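Local atomic coordinates of trichothecene 15-O-acetyltransferase TRI3 (Fusarium sporotrichioides, PDB entry 3FOT), a protein that transfers an acetyl group to the 15-hydroxyl of a trichothecene intermediate during the biosynthesis of mycotoxins such as T-2 toxin. Residues A[52-57]-A[466-471]. Residues are numbered along the deposited sequence; the frame is centred on the assembly and turned at random.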
# COMPACT_ATOMS: atom_id res chain seq x y z
N ASP A 52 -0.90 -7.63 -5.49
CA ASP A 52 -1.17 -6.46 -6.34
C ASP A 52 -1.83 -5.35 -5.51
O ASP A 52 -2.63 -5.63 -4.60
CB ASP A 52 -2.09 -6.83 -7.51
CG ASP A 52 -1.34 -7.40 -8.72
OD1 ASP A 52 -0.19 -7.88 -8.59
OD2 ASP A 52 -1.92 -7.36 -9.84
N LEU A 53 -1.49 -4.11 -5.84
CA LEU A 53 -2.05 -2.91 -5.20
C LEU A 53 -3.19 -2.39 -6.03
O LEU A 53 -3.09 -2.34 -7.26
CB LEU A 53 -0.99 -1.80 -5.15
CG LEU A 53 0.38 -2.08 -4.57
CD1 LEU A 53 1.31 -0.91 -4.88
CD2 LEU A 53 0.19 -2.25 -3.09
N TYR A 54 -4.28 -2.00 -5.38
CA TYR A 54 -5.34 -1.27 -6.07
C TYR A 54 -5.69 -0.05 -5.23
O TYR A 54 -5.77 -0.13 -4.00
CB TYR A 54 -6.60 -2.10 -6.20
CG TYR A 54 -6.52 -3.31 -7.09
CD1 TYR A 54 -7.06 -3.26 -8.37
CD2 TYR A 54 -5.96 -4.50 -6.64
CE1 TYR A 54 -7.04 -4.37 -9.20
CE2 TYR A 54 -5.93 -5.64 -7.46
CZ TYR A 54 -6.48 -5.55 -8.74
OH TYR A 54 -6.53 -6.61 -9.60
N ILE A 55 -5.90 1.07 -5.91
CA ILE A 55 -6.39 2.29 -5.25
C ILE A 55 -7.71 2.68 -5.94
O ILE A 55 -7.74 2.90 -7.15
CB ILE A 55 -5.35 3.44 -5.31
CG1 ILE A 55 -4.05 3.00 -4.59
CG2 ILE A 55 -5.90 4.74 -4.61
CD1 ILE A 55 -2.80 3.85 -4.99
N ALA A 56 -8.80 2.73 -5.17
CA ALA A 56 -10.11 3.06 -5.72
C ALA A 56 -10.42 4.48 -5.32
O ALA A 56 -10.46 4.80 -4.11
CB ALA A 56 -11.19 2.08 -5.19
N THR A 57 -10.56 5.36 -6.31
CA THR A 57 -10.87 6.76 -6.02
C THR A 57 -12.28 7.02 -6.58
O THR A 57 -12.60 6.61 -7.69
CB THR A 57 -9.81 7.77 -6.56
OG1 THR A 57 -9.74 7.71 -7.99
CG2 THR A 57 -8.40 7.51 -5.96
N ASP A 466 -9.96 4.43 -1.35
CA ASP A 466 -9.80 3.13 -0.69
C ASP A 466 -8.58 2.41 -1.24
O ASP A 466 -8.45 2.24 -2.43
CB ASP A 466 -11.06 2.29 -0.86
CG ASP A 466 -12.23 2.89 -0.13
OD1 ASP A 466 -12.16 2.92 1.13
OD2 ASP A 466 -13.18 3.34 -0.81
N PHE A 467 -7.70 1.97 -0.36
CA PHE A 467 -6.44 1.38 -0.75
C PHE A 467 -6.49 -0.09 -0.37
O PHE A 467 -6.67 -0.44 0.80
CB PHE A 467 -5.29 2.10 -0.04
CG PHE A 467 -3.94 1.54 -0.33
CD1 PHE A 467 -3.20 1.99 -1.41
CD2 PHE A 467 -3.41 0.54 0.47
CE1 PHE A 467 -1.96 1.46 -1.69
CE2 PHE A 467 -2.15 0.02 0.18
CZ PHE A 467 -1.44 0.48 -0.88
N VAL A 468 -6.41 -0.95 -1.38
CA VAL A 468 -6.46 -2.39 -1.17
C VAL A 468 -5.18 -3.07 -1.68
O VAL A 468 -4.60 -2.67 -2.70
CB VAL A 468 -7.76 -3.04 -1.74
CG1 VAL A 468 -9.02 -2.32 -1.21
CG2 VAL A 468 -7.76 -3.03 -3.23
N VAL A 469 -4.72 -4.08 -0.95
CA VAL A 469 -3.60 -4.93 -1.39
C VAL A 469 -4.14 -6.34 -1.37
O VAL A 469 -4.70 -6.75 -0.34
CB VAL A 469 -2.40 -4.84 -0.45
CG1 VAL A 469 -1.28 -5.73 -0.96
CG2 VAL A 469 -1.92 -3.40 -0.35
N ASN A 470 -4.00 -7.07 -2.48
CA ASN A 470 -4.55 -8.42 -2.56
C ASN A 470 -3.99 -9.26 -1.42
O ASN A 470 -2.84 -9.09 -1.04
CB ASN A 470 -4.19 -9.09 -3.88
CG ASN A 470 -5.06 -8.64 -5.05
OD1 ASN A 470 -6.11 -8.02 -4.86
ND2 ASN A 470 -4.64 -8.97 -6.25
N GLN A 471 -4.80 -10.16 -0.89
CA GLN A 471 -4.39 -11.03 0.21
C GLN A 471 -4.59 -12.50 -0.18
O GLN A 471 -5.72 -12.93 -0.43
CB GLN A 471 -5.17 -10.72 1.49
CG GLN A 471 -4.99 -11.74 2.64
CD GLN A 471 -3.58 -11.75 3.23
OE1 GLN A 471 -2.60 -11.98 2.53
NE2 GLN A 471 -3.49 -11.52 4.54
O HOH W 1 -13.14 5.02 -3.16
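Tyr54 and Val468 form a hydrogen-bonded pair in an antiparallel ladder between strand 53-57 and strand 466-469, whose N-to-C directions are 162° apart. Five backbone hydrogen bonds hold the register, the last from Asn470 N to Asp52 O (2.9 Å), just past the strand end. On the face carrying Tyr54, Ala56, Asp466 and Val468, Val468 CG2 lies 3.3 Å from Tyr54 CB in one of two valine conformers, so this closeness is doubtful. Asn470 OD1 comes within 3.5 Å of Tyr54 CE2, the amide turned 45° to the ring and ND2 at the ring edge. Polar ends suit this buried corner because they are satisfied: Tyr54 OH hydrogen-bonds to Glu142 and Arg145, Asn470 ND2 to Ala49 O and Glu142, and OD1 to Trp138. At the other end, a water donates to Ala56 O and to OD2 of the partly exposed Asp466.

On the opposite face the side chains meet through carbon alone, which suits aliphatic and aromatic residues. Phe467 CG is anti to the backbone N (chi1 178°); Ile55 CG1 lies 3.4 Å from ring atom CD1, and Leu53 CD2 3.9 Å from CZ. That leucine methyl also touches Val469 CG2 at 3.6 Å.

These are central strands of a mixed sheet, with strand 177-184 bonded along the far edge of 53-57. Helix 134-147 packs over Tyr54, Val468 and the small Ala56; helix 191-205 covers Ile55 and supplies Arg195 for a cation-pi contact with Phe467, which also touches strand 477-483.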